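Local coordinates for protein CrataBL (Crataeva tapia, PDB 4IHZ) that inhibits trypsin and, very probably, factor Xa more strongly, and probably also acts as a lectin that binds glucose and N-acetylglucosamine, at residues 11-16 with 118-123; 86-91 with 95-100; 137-142 with 146-151. All coordinates share one frame; numbering follows the deposited sequence.

Contact 1 (11-16 with 118-123)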
ATOM      1  N   LEU A  11      12.200  12.464  14.826  1.00 16.68           N
ATOM      2  CA  LEU A  11      11.947  13.747  15.471  1.00 17.98           C
ATOM      3  C   LEU A  11      13.058  14.710  15.114  1.00 18.30           C
ATOM      4  O   LEU A  11      14.205  14.283  14.984  1.00 17.95           O
ATOM      5  CB  LEU A  11      11.902  13.560  16.992  1.00 18.98           C
ATOM      6  CG  LEU A  11      10.657  12.769  17.427  1.00 19.51           C
ATOM      7  CD1 LEU A  11      10.915  12.159  18.765  1.00 24.16           C
ATOM      8  CD2 LEU A  11       9.442  13.735  17.496  1.00 20.78           C
ATOM      9  N   PRO A  12      12.743  16.011  14.955  1.00 17.46           N
ATOM     10  CA  PRO A  12      13.840  16.978  14.848  1.00 18.89           C
ATOM     11  C   PRO A  12      14.760  16.871  16.062  1.00 20.08           C
ATOM     12  O   PRO A  12      14.328  16.568  17.174  1.00 20.83           O
ATOM     13  CB  PRO A  12      13.113  18.324  14.861  1.00 20.02           C
ATOM     14  CG  PRO A  12      11.650  17.979  14.472  1.00 18.68           C
ATOM     15  CD  PRO A  12      11.446  16.682  15.147  1.00 18.00           C
ATOM     16  N   SER A  13      16.048  17.113  15.822  1.00 21.24           N
ATOM     17  CA  SER A  13      17.030  16.974  16.879  1.00 23.22           C
ATOM     18  C   SER A  13      16.751  17.866  18.068  1.00 24.87           C
ATOM     19  O   SER A  13      17.106  17.492  19.184  1.00 26.22           O
ATOM     20  CB  SER A  13      18.418  17.220  16.308  1.00 23.87           C
ATOM     21  OG  SER A  13      18.776  16.037  15.622  0.52 24.67           O
ATOM     22  N   THR A  14      16.147  19.036  17.833  1.00 25.13           N
ATOM     23  CA  THR A  14      15.871  19.962  18.929  1.00 27.74           C
ATOM     24  C   THR A  14      14.402  20.349  19.143  1.00 28.24           C
ATOM     25  O   THR A  14      14.115  21.455  19.653  1.00 29.65           O
ATOM     26  CB  THR A  14      16.701  21.242  18.819  1.00 29.16           C
ATOM     27  OG1 THR A  14      16.296  21.970  17.655  1.00 30.12           O
ATOM     28  CG2 THR A  14      18.202  20.915  18.745  1.00 30.29           C
ATOM     29  N   SER A  15      13.486  19.444  18.787  1.00 27.32           N
ATOM     30  CA  SER A  15      12.043  19.740  18.835  1.00 27.27           C
ATOM     31  C   SER A  15      11.292  18.456  19.169  1.00 25.74           C
ATOM     32  O   SER A  15      11.807  17.366  18.918  1.00 25.39           O
ATOM     33  CB  SER A  15      11.603  20.219  17.445  1.00 28.42           C
ATOM     34  OG  SER A  15      10.224  20.154  17.266  1.00 30.74           O
ATOM     35  N   ARG A  16      10.073  18.592  19.700  1.00 24.08           N
ATOM     36  CA  ARG A  16       9.213  17.445  19.952  1.00 23.23           C
ATOM     37  C   ARG A  16       8.172  17.288  18.848  1.00 21.20           C
ATOM     38  O   ARG A  16       7.327  16.416  18.947  1.00 22.48           O
ATOM     39  CB  ARG A  16       8.425  17.587  21.271  1.00 24.99           C
ATOM     40  CG  ARG A  16       9.280  17.703  22.511  1.00 30.55           C
ATOM     41  CD  ARG A  16       8.409  17.552  23.764  1.00 39.08           C
ATOM     42  NE  ARG A  16       7.510  18.687  24.027  1.00 45.05           N
ATOM     43  CZ  ARG A  16       6.217  18.766  23.674  1.00 47.37           C
ATOM     44  NH1 ARG A  16       5.616  17.783  22.980  1.00 47.12           N
ATOM     45  NH2 ARG A  16       5.514  19.855  24.002  1.00 47.48           N
ATOM     46  N   GLY A 118      26.387  16.048  12.021  1.00 23.71           N
ATOM     47  CA  GLY A 118      26.747  16.571  13.332  1.00 25.55           C
ATOM     48  C   GLY A 118      26.671  15.454  14.364  1.00 24.96           C
ATOM     49  O   GLY A 118      27.097  14.333  14.106  1.00 26.93           O
ATOM     50  N   ASP A 119      26.097  15.737  15.531  1.00 25.79           N
ATOM     51  CA  ASP A 119      25.970  14.680  16.541  1.00 26.99           C
ATOM     52  C   ASP A 119      24.639  13.995  16.420  1.00 25.85           C
ATOM     53  O   ASP A 119      24.281  13.164  17.266  1.00 27.04           O
ATOM     54  CB  ASP A 119      26.116  15.219  17.953  1.00 29.05           C
ATOM     55  CG  ASP A 119      27.561  15.317  18.381  1.00 34.17           C
ATOM     56  OD1 ASP A 119      28.395  14.513  17.890  1.00 39.15           O
ATOM     57  OD2 ASP A 119      27.860  16.178  19.219  1.00 38.76           O
ATOM     58  N   SER A 120      23.922  14.319  15.351  1.00 23.17           N
ATOM     59  CA  SER A 120      22.630  13.658  15.108  1.00 22.39           C
ATOM     60  C   SER A 120      22.643  12.967  13.752  1.00 22.08           C
ATOM     61  O   SER A 120      23.692  12.500  13.286  1.00 20.99           O
ATOM     62  CB  SER A 120      21.471  14.648  15.187  1.00 23.00           C
ATOM     63  OG  SER A 120      21.615  15.653  14.237  0.50 25.84           O
ATOM     64  N   TYR A 121      21.468  12.864  13.127  1.00 20.31           N
ATOM     65  CA  TYR A 121      21.337  12.153  11.873  1.00 21.30           C
ATOM     66  C   TYR A 121      20.629  13.027  10.873  1.00 20.43           C
ATOM     67  O   TYR A 121      20.071  14.072  11.219  1.00 19.42           O
ATOM     68  CB  TYR A 121      20.573  10.834  12.078  1.00 20.28           C
ATOM     69  CG  TYR A 121      21.270   9.849  12.986  1.00 21.03           C
ATOM     70  CD1 TYR A 121      22.290   9.009  12.480  1.00 24.11           C
ATOM     71  CD2 TYR A 121      20.942   9.756  14.328  1.00 25.64           C
ATOM     72  CE1 TYR A 121      22.936   8.099  13.312  1.00 27.60           C
ATOM     73  CE2 TYR A 121      21.605   8.845  15.166  1.00 31.11           C
ATOM     74  CZ  TYR A 121      22.592   8.020  14.634  1.00 31.34           C
ATOM     75  OH  TYR A 121      23.251   7.108  15.437  1.00 36.28           O
ATOM     76  N   LYS A 122      20.636  12.594   9.627  1.00 20.36           N
ATOM     77  CA  LYS A 122      19.746  13.138   8.632  1.00 20.05           C
ATOM     78  C   LYS A 122      19.243  11.995   7.763  1.00 20.21           C
ATOM     79  O   LYS A 122      19.876  10.936   7.653  1.00 20.42           O
ATOM     80  CB  LYS A 122      20.454  14.167   7.762  1.00 20.55           C
ATOM     81  CG  LYS A 122      21.576  13.613   6.901  1.00 21.07           C
ATOM     82  CD  LYS A 122      22.235  14.714   6.100  1.00 24.79           C
ATOM     83  CE  LYS A 122      23.429  14.135   5.341  1.00 25.60           C
ATOM     84  NZ  LYS A 122      24.106  15.173   4.496  1.00 27.96           N
ATOM     85  N   LEU A 123      18.073  12.203   7.179  1.00 20.36           N
ATOM     86  CA  LEU A 123      17.575  11.311   6.130  1.00 19.14           C
ATOM     87  C   LEU A 123      17.970  11.868   4.780  1.00 18.92           C
ATOM     88  O   LEU A 123      17.980  13.100   4.558  1.00 19.93           O
ATOM     89  CB  LEU A 123      16.038  11.209   6.195  1.00 19.48           C
ATOM     90  CG  LEU A 123      15.454  10.600   7.455  1.00 21.24           C
ATOM     91  CD1 LEU A 123      13.908  10.580   7.247  1.00 25.53           C
ATOM     92  CD2 LEU A 123      15.981   9.213   7.668  1.00 26.67           C
TER
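Ser120 OG is hydrogen-bonded to the carbonyl O of His117, within its own hairpin, and across the contact it lies 3.2 Å from Ser13 OG. The two serines thus meet where a turn of the beta-trefoil, just after the first strand, passes the start of strand 120-125, an example of a small surface contact between parts of a fold far apart in the chain. Both serines are modelled in two conformations, so the fine detail of their meeting is doubtful; in the conformers described, the contact rests on Ser13 and Ser120.

Their backbones stay well apart, with 6.7 Å between Ser13 CA and Ser120 CA, and the small side chains span the separation. Each CB is directed at the other segment, and Ser13 CB stands 4.1 Å from Ser120 CB. The approach is thus made by two short side chains, with little surface buried between them.

Ser13 is carried by a type I beta turn from Pro12 to Ser15, just past the end of strand 8-12. The bond that closes this turn, Ser15 N to Pro12 O, is weak at 3.4 Å. Further support comes from Arg159, which donates NE to Pro12 O and NH2 to Ser15 O. The chain around Ala157 and Val158 links the two segments: Ala157 is hydrogen-bonded through its backbone to Ser13 and touched by both serine side chains, while Val158 pairs with Tyr121. This joins the first strand of the chain, through the last one, 158-162, to the hairpin of 120-125.

In the conformers described, Ser13 OG points opposite its own carbonyl carbon (chi1 -78°) and comes up beside the methylene of Ser120 as well as its hydroxyl.

Contact 2 (86-91 with 95-100)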
ATOM      1  N   TRP A  86       7.483   4.745   2.051  1.00 13.87           N
ATOM      2  CA  TRP A  86       7.904   6.071   1.613  1.00 14.60           C
ATOM      3  C   TRP A  86       8.598   6.082   0.256  1.00 14.76           C
ATOM      4  O   TRP A  86       9.291   5.136  -0.123  1.00 16.89           O
ATOM      5  CB  TRP A  86       8.835   6.650   2.656  1.00 14.60           C
ATOM      6  CG  TRP A  86       8.151   6.951   3.976  1.00 14.61           C
ATOM      7  CD1 TRP A  86       6.977   6.389   4.507  1.00 15.01           C
ATOM      8  CD2 TRP A  86       8.585   7.927   4.930  1.00 15.18           C
ATOM      9  NE1 TRP A  86       6.680   7.001   5.731  1.00 15.26           N
ATOM     10  CE2 TRP A  86       7.672   7.910   6.006  1.00 14.11           C
ATOM     11  CE3 TRP A  86       9.692   8.813   4.979  1.00 15.39           C
ATOM     12  CZ2 TRP A  86       7.793   8.776   7.120  1.00 16.83           C
ATOM     13  CZ3 TRP A  86       9.824   9.640   6.093  1.00 17.09           C
ATOM     14  CH2 TRP A  86       8.886   9.612   7.148  1.00 16.22           C
ATOM     15  N   THR A  87       8.419   7.174  -0.468  1.00 14.62           N
ATOM     16  CA  THR A  87       9.054   7.338  -1.765  1.00 16.14           C
ATOM     17  C   THR A  87       9.153   8.850  -1.978  1.00 16.72           C
ATOM     18  O   THR A  87       8.921   9.648  -1.045  1.00 16.77           O
ATOM     19  CB  THR A  87       8.223   6.657  -2.879  1.00 17.67           C
ATOM     20  OG1 THR A  87       8.899   6.757  -4.128  1.00 20.24           O
ATOM     21  CG2 THR A  87       6.807   7.233  -3.004  1.00 18.41           C
ATOM     22  N   VAL A  88       9.524   9.253  -3.186  1.00 17.60           N
ATOM     23  CA  VAL A  88       9.543  10.667  -3.520  1.00 18.36           C
ATOM     24  C   VAL A  88       8.769  10.888  -4.794  1.00 19.15           C
ATOM     25  O   VAL A  88       8.836  10.076  -5.692  1.00 20.63           O
ATOM     26  CB  VAL A  88      11.019  11.173  -3.674  1.00 18.62           C
ATOM     27  CG1 VAL A  88      11.115  12.532  -4.445  1.00 20.63           C
ATOM     28  CG2 VAL A  88      11.664  11.238  -2.308  1.00 19.33           C
ATOM     29  N   LYS A  89       8.006  11.977  -4.852  1.00 18.73           N
ATOM     30  CA  LYS A  89       7.229  12.316  -6.040  1.00 20.36           C
ATOM     31  C   LYS A  89       7.451  13.768  -6.379  1.00 21.98           C
ATOM     32  O   LYS A  89       7.813  14.558  -5.510  1.00 20.89           O
ATOM     33  CB  LYS A  89       5.732  12.065  -5.837  1.00 20.56           C
ATOM     34  CG  LYS A  89       5.392  10.578  -5.548  1.00 20.82           C
ATOM     35  CD  LYS A  89       3.896  10.369  -5.435  1.00 20.85           C
ATOM     36  CE  LYS A  89       3.540   8.931  -5.109  1.00 23.61           C
ATOM     37  NZ  LYS A  89       2.055   8.727  -5.229  1.00 25.42           N
ATOM     38  N   SER A  90       7.256  14.100  -7.649  1.00 23.65           N
ATOM     39  CA  SER A  90       7.331  15.497  -8.074  1.00 25.71           C
ATOM     40  C   SER A  90       5.968  16.144  -7.869  1.00 25.41           C
ATOM     41  O   SER A  90       4.934  15.494  -8.103  1.00 28.53           O
ATOM     42  CB  SER A  90       7.746  15.580  -9.542  1.00 26.09           C
ATOM     43  OG  SER A  90       6.794  14.904 -10.341  0.50 28.40           O
ATOM     44  N   SER A  91       5.944  17.404  -7.418  1.00 25.46           N
ATOM     45  CA  SER A  91       4.693  18.137  -7.204  1.00 25.83           C
ATOM     46  C   SER A  91       4.835  19.605  -7.601  1.00 28.24           C
ATOM     47  O   SER A  91       5.558  20.346  -6.939  1.00 27.86           O
ATOM     48  CB  SER A  91       4.234  18.086  -5.726  1.00 25.33           C
ATOM     49  OG  SER A  91       3.076  18.893  -5.592  1.00 25.70           O
ATOM     50  N   ARG A  95       6.275  23.030  -5.611  1.00 27.32           N
ATOM     51  CA  ARG A  95       7.517  23.491  -6.257  1.00 29.69           C
ATOM     52  C   ARG A  95       8.688  22.519  -6.183  1.00 29.44           C
ATOM     53  O   ARG A  95       9.832  22.930  -5.981  1.00 30.62           O
ATOM     54  CB  ARG A  95       7.956  24.825  -5.685  1.00 30.79           C
ATOM     55  CG  ARG A  95       7.034  25.973  -5.978  1.00 37.12           C
ATOM     56  CD  ARG A  95       7.661  27.229  -5.438  1.00 47.07           C
ATOM     57  NE  ARG A  95       8.700  27.799  -6.316  1.00 54.14           N
ATOM     58  CZ  ARG A  95       9.816  28.391  -5.877  1.00 57.01           C
ATOM     59  NH1 ARG A  95      10.064  28.478  -4.567  1.00 56.92           N
ATOM     60  NH2 ARG A  95      10.687  28.895  -6.747  1.00 58.36           N
ATOM     61  N   GLY A  96       8.410  21.226  -6.316  1.00 27.66           N
ATOM     62  CA  GLY A  96       9.487  20.277  -6.551  1.00 26.78           C
ATOM     63  C   GLY A  96       9.201  18.924  -5.954  1.00 24.02           C
ATOM     64  O   GLY A  96       8.032  18.532  -5.792  1.00 24.71           O
ATOM     65  N   LEU A  97      10.278  18.222  -5.638  1.00 23.00           N
ATOM     66  CA  LEU A  97      10.161  16.867  -5.101  1.00 20.61           C
ATOM     67  C   LEU A  97       9.678  16.952  -3.679  1.00 20.04           C
ATOM     68  O   LEU A  97      10.027  17.861  -2.936  1.00 19.08           O
ATOM     69  CB  LEU A  97      11.516  16.142  -5.112  1.00 21.31           C
ATOM     70  CG  LEU A  97      12.254  16.017  -6.461  1.00 23.81           C
ATOM     71  CD1 LEU A  97      13.696  15.478  -6.321  1.00 25.74           C
ATOM     72  CD2 LEU A  97      11.460  15.207  -7.462  1.00 26.48           C
ATOM     73  N   VAL A  98       8.898  15.946  -3.311  1.00 18.47           N
ATOM     74  CA  VAL A  98       8.351  15.795  -1.948  1.00 17.03           C
ATOM     75  C   VAL A  98       8.429  14.342  -1.530  1.00 17.52           C
ATOM     76  O   VAL A  98       8.373  13.439  -2.371  1.00 17.63           O
ATOM     77  CB  VAL A  98       6.875  16.305  -1.838  1.00 16.63           C
ATOM     78  CG1 VAL A  98       6.800  17.780  -2.164  1.00 19.36           C
ATOM     79  CG2 VAL A  98       5.926  15.563  -2.797  1.00 17.78           C
ATOM     80  N   VAL A  99       8.601  14.139  -0.237  1.00 14.73           N
ATOM     81  CA  VAL A  99       8.449  12.758   0.328  1.00 15.79           C
ATOM     82  C   VAL A  99       6.979  12.435   0.358  1.00 15.59           C
ATOM     83  O   VAL A  99       6.174  13.256   0.780  1.00 17.48           O
ATOM     84  CB  VAL A  99       9.066  12.673   1.723  1.00 15.72           C
ATOM     85  CG1 VAL A  99       8.884  11.248   2.296  1.00 16.53           C
ATOM     86  CG2 VAL A  99      10.571  12.965   1.692  1.00 17.10           C
ATOM     87  N   THR A 100       6.617  11.208  -0.033  1.00 15.49           N
ATOM     88  CA  THR A 100       5.208  10.759   0.129  1.00 15.03           C
ATOM     89  C   THR A 100       5.188   9.328   0.566  1.00 14.97           C
ATOM     90  O   THR A 100       6.210   8.642   0.522  1.00 16.37           O
ATOM     91  CB  THR A 100       4.386  10.840  -1.154  1.00 15.67           C
ATOM     92  OG1 THR A 100       4.854   9.826  -2.066  1.00 17.73           O
ATOM     93  CG2 THR A 100       4.532  12.230  -1.822  1.00 17.47           C
TER
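Strands 87-91 and 96-100 form an antiparallel hairpin, their directions 142° apart, with hydrogen-bonded pairs Thr87-Thr100, Lys89-Val98 and Ser91-Gly96 separated by the non-hydrogen-bonded pairs Val88-Val99 and Ser90-Leu97. The tightest of the six bonds include Thr87 N to Thr100 O and Val98 N to Lys89 O, both 2.8 Å. At the turn end Arg95 and Gly96 both face Ser91, a G1 beta bulge.

On the face of Val88, Ser90, Leu97 and Val99 the contacts are apolar. Val88 CG1, anti to its backbone N (chi1 162°), reaches Leu97 CB at 3.7 Å. Trp86 lies beyond the paired residues and reaches in from the end of the hairpin, its CE3 meeting Val99 CG1, also at 3.7 Å, while the indole NE1 is bonded to Thr73 OG1.

The other face is mixed. Lys89 runs its extended chain across Thr100 at about a right angle, with CE 3.4 Å from Thr100 OG1, and its NZ goes on to Pro34 O. Thr87 and Thr100 lie side by side, pointing the same way; Thr87 turns its methyl to Thr100 and sends its hydroxyl to Gly109 O.

In the trefoil this hairpin leans on strand 148-151: Val99 shares a backbone hydrogen bond with Leu149, and Val88 and Leu97 both rest on Pro151. Trp86 and Val99 also pack against Ile38 of strand 38-40.

Contact 3 (137-142 with 146-151)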
ATOM      1  N   GLY A 137      14.724  17.585   4.032  1.00 19.39           N
ATOM      2  CA  GLY A 137      14.509  18.688   4.947  1.00 20.33           C
ATOM      3  C   GLY A 137      13.051  19.039   5.028  1.00 20.18           C
ATOM      4  O   GLY A 137      12.186  18.321   4.511  1.00 19.41           O
ATOM      5  N   ILE A 138      12.764  20.141   5.714  1.00 20.70           N
ATOM      6  CA  ILE A 138      11.394  20.584   5.918  1.00 20.91           C
ATOM      7  C   ILE A 138      11.099  21.773   4.966  1.00 21.03           C
ATOM      8  O   ILE A 138      11.913  22.709   4.819  1.00 23.99           O
ATOM      9  CB  ILE A 138      11.168  20.995   7.415  1.00 22.10           C
ATOM     10  CG1 ILE A 138      10.949  19.778   8.306  0.50 21.41           C
ATOM     11  CG2 ILE A 138       9.988  21.970   7.533  0.50 22.91           C
ATOM     12  CD1 ILE A 138      10.830  20.142   9.811  0.50 22.46           C
ATOM     13  N   GLU A 139       9.914  21.748   4.360  1.00 20.41           N
ATOM     14  CA  GLU A 139       9.475  22.849   3.482  1.00 21.33           C
ATOM     15  C   GLU A 139       8.069  23.268   3.806  1.00 21.17           C
ATOM     16  O   GLU A 139       7.352  22.548   4.462  1.00 19.93           O
ATOM     17  CB  GLU A 139       9.527  22.431   2.011  1.00 22.57           C
ATOM     18  CG  GLU A 139      10.903  22.002   1.534  1.00 23.86           C
ATOM     19  CD  GLU A 139      11.850  23.168   1.249  1.00 29.10           C
ATOM     20  OE1 GLU A 139      11.382  24.313   1.006  1.00 30.91           O
ATOM     21  OE2 GLU A 139      13.082  22.937   1.255  1.00 31.84           O
ATOM     22  N   THR A 140       7.682  24.450   3.340  1.00 22.14           N
ATOM     23  CA  THR A 140       6.327  24.939   3.552  1.00 22.99           C
ATOM     24  C   THR A 140       5.674  25.365   2.251  1.00 23.14           C
ATOM     25  O   THR A 140       4.458  25.502   2.212  1.00 22.75           O
ATOM     26  CB  THR A 140       6.272  26.145   4.501  1.00 23.16           C
ATOM     27  OG1 THR A 140       7.019  27.222   3.934  1.00 23.15           O
ATOM     28  CG2 THR A 140       6.843  25.815   5.886  1.00 25.44           C
ATOM     29  N   VAL A 141       6.465  25.583   1.196  1.00 23.43           N
ATOM     30  CA  VAL A 141       5.875  26.137  -0.026  1.00 25.65           C
ATOM     31  C   VAL A 141       4.767  25.229  -0.582  1.00 25.06           C
ATOM     32  O   VAL A 141       4.982  24.029  -0.791  1.00 24.44           O
ATOM     33  CB  VAL A 141       6.921  26.468  -1.122  1.00 26.22           C
ATOM     34  CG1 VAL A 141       7.734  25.254  -1.524  1.00 28.14           C
ATOM     35  CG2 VAL A 141       6.235  27.085  -2.342  1.00 29.58           C
ATOM     36  N   GLY A 142       3.574  25.795  -0.767  1.00 25.31           N
ATOM     37  CA  GLY A 142       2.405  25.064  -1.247  1.00 25.60           C
ATOM     38  C   GLY A 142       1.747  24.173  -0.212  1.00 25.60           C
ATOM     39  O   GLY A 142       0.821  23.419  -0.529  1.00 25.47           O
ATOM     40  N   ARG A 146       0.959  23.897   6.554  1.00 22.69           N
ATOM     41  CA  ARG A 146       1.679  22.761   7.135  1.00 22.93           C
ATOM     42  C   ARG A 146       3.101  22.672   6.593  1.00 22.12           C
ATOM     43  O   ARG A 146       3.417  23.205   5.522  1.00 23.97           O
ATOM     44  CB  ARG A 146       0.983  21.439   6.842  1.00 24.59           C
ATOM     45  CG  ARG A 146      -0.088  21.163   7.773  1.00 26.55           C
ATOM     46  CD  ARG A 146      -0.708  19.830   7.462  1.00 25.94           C
ATOM     47  NE  ARG A 146      -1.894  19.759   8.261  1.00 24.49           N
ATOM     48  CZ  ARG A 146      -2.813  18.807   8.154  1.00 26.73           C
ATOM     49  NH1 ARG A 146      -2.651  17.835   7.272  1.00 25.23           N
ATOM     50  NH2 ARG A 146      -3.884  18.847   8.937  1.00 29.21           N
ATOM     51  N   ARG A 147       3.958  22.022   7.353  1.00 19.43           N
ATOM     52  CA  ARG A 147       5.320  21.756   6.916  1.00 18.71           C
ATOM     53  C   ARG A 147       5.463  20.331   6.528  1.00 18.43           C
ATOM     54  O   ARG A 147       4.913  19.446   7.208  1.00 18.84           O
ATOM     55  CB  ARG A 147       6.305  22.099   8.021  1.00 18.19           C
ATOM     56  CG  ARG A 147       6.048  23.515   8.549  1.00 22.25           C
ATOM     57  CD  ARG A 147       7.286  24.186   9.033  1.00 28.12           C
ATOM     58  NE  ARG A 147       7.992  23.428  10.052  1.00 25.87           N
ATOM     59  CZ  ARG A 147       9.102  23.862  10.636  1.00 29.33           C
ATOM     60  NH1 ARG A 147       9.588  25.068  10.317  1.00 32.61           N
ATOM     61  NH2 ARG A 147       9.706  23.134  11.549  1.00 27.78           N
ATOM     62  N   TYR A 148       6.194  20.072   5.459  1.00 17.54           N
ATOM     63  CA  TYR A 148       6.280  18.705   4.912  1.00 16.24           C
ATOM     64  C   TYR A 148       7.722  18.371   4.616  1.00 17.22           C
ATOM     65  O   TYR A 148       8.555  19.256   4.424  1.00 18.05           O
ATOM     66  CB  TYR A 148       5.421  18.579   3.641  1.00 16.16           C
ATOM     67  CG  TYR A 148       5.784  19.563   2.561  1.00 17.11           C
ATOM     68  CD1 TYR A 148       6.753  19.225   1.611  1.00 17.60           C
ATOM     69  CD2 TYR A 148       5.164  20.793   2.494  1.00 17.65           C
ATOM     70  CE1 TYR A 148       7.103  20.142   0.608  1.00 19.30           C
ATOM     71  CE2 TYR A 148       5.514  21.698   1.511  1.00 17.27           C
ATOM     72  CZ  TYR A 148       6.454  21.338   0.564  1.00 19.66           C
ATOM     73  OH  TYR A 148       6.815  22.225  -0.420  1.00 20.57           O
ATOM     74  N   LEU A 149       8.026  17.089   4.578  1.00 16.59           N
ATOM     75  CA  LEU A 149       9.379  16.605   4.259  1.00 15.45           C
ATOM     76  C   LEU A 149       9.613  16.566   2.746  1.00 16.37           C
ATOM     77  O   LEU A 149       8.726  16.209   1.986  1.00 16.08           O
ATOM     78  CB  LEU A 149       9.607  15.223   4.885  1.00 15.17           C
ATOM     79  CG  LEU A 149       9.581  15.137   6.399  1.00 15.82           C
ATOM     80  CD1 LEU A 149       9.879  13.681   6.695  1.00 18.33           C
ATOM     81  CD2 LEU A 149      10.640  16.061   7.032  1.00 16.24           C
ATOM     82  N   ALA A 150      10.806  17.001   2.329  1.00 16.78           N
ATOM     83  CA  ALA A 150      11.141  17.071   0.896  1.00 17.96           C
ATOM     84  C   ALA A 150      12.638  16.908   0.709  1.00 18.65           C
ATOM     85  O   ALA A 150      13.434  17.406   1.502  1.00 18.71           O
ATOM     86  CB  ALA A 150      10.693  18.377   0.346  1.00 18.18           C
ATOM     87  N   PRO A 151      13.038  16.233  -0.373  1.00 19.59           N
ATOM     88  CA  PRO A 151      14.484  16.021  -0.584  1.00 21.14           C
ATOM     89  C   PRO A 151      15.083  17.165  -1.390  1.00 23.72           C
ATOM     90  O   PRO A 151      15.223  17.090  -2.613  1.00 25.18           O
ATOM     91  CB  PRO A 151      14.526  14.693  -1.353  1.00 20.61           C
ATOM     92  CG  PRO A 151      13.245  14.697  -2.149  1.00 20.84           C
ATOM     93  CD  PRO A 151      12.213  15.448  -1.308  1.00 18.45           C
TER
HETATM   94  O   HOH W   1       2.630  25.544   4.398  1.00 23.41           O
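Backbone bonds between Gly137 and Ala150 and between Glu139 and Tyr148 set the frame of this beta-trefoil hairpin, whose strands 137-139 and 148-151 run antiparallel at 121°. Each pair exchanges two bonds; Gly137 N to Ala150 O, 2.8 Å long, is nearly straight (173° at the hydrogen). Beyond the paired residues a water takes over, donating to Thr140 O at 2.8 Å and to Arg146 O at 2.7 Å, and so tying together the diverging ends.

The polar side-chain bond belongs to Tyr148. Its chi1 of 57° swings the ring back beneath the opposite strand, and OH donates to Val141 O at 2.6 Å, in the plane of that carbonyl and on a lone pair. The acceptor lies near the plane of the ring, at its edge.

Over one face of the same ring sit two parts of Glu139. Its CB makes a CH-pi contact 4.0 Å from the ring centroid, and its carbonyl O lies above the rim on that side. His94 adds an edge-to-face ring contact.

Apolar packing fills in the rest. Glu139, bent at chi2, sets CG 3.8 Å from Ala150 CB and leads its carboxylate away to a salt bridge with Arg154. On the other face of the sheet Ile138, modelled in two conformations, in one of them packs CG1 on Leu149 CD2 and lays CG2 over one face of the Arg147 guanidinium, whose NH2 is bonded to Gln40. Past the paired residues Thr140 CG2 runs alongside Arg147, 3.6 Å from its CD.

Glu139 and Arg147 thus find polar partners beyond the hairpin, leaving backbone bonds, carbon surface, the tyrosine hydroxyl and the water to join its segments. The buried tyrosine, gripped at both ring and hydroxyl, probably restrains the chain from Glu139 to Val141.

How the contacts relate
Contact 2 and contact 3 are adjoining hairpins with centres about 10 Å apart, and they touch directly: Arg95 CD packs 3.4 Å from Val141 CG2. Contact 1 stands apart, its centre about 21 Å from that of contact 2 and 16 Å from that of contact 3, yet its segment 118-123 lies in the same sheet as contact 3, in which strands 120-125 and 134-139 are neighbours. Along the chain contact 2 is nested within the long loop closed by contact 1, and contact 3 follows both. Local hairpins thus supply the units of the trefoil, while contact 1 brings a turn near the start of the chain beside its later part.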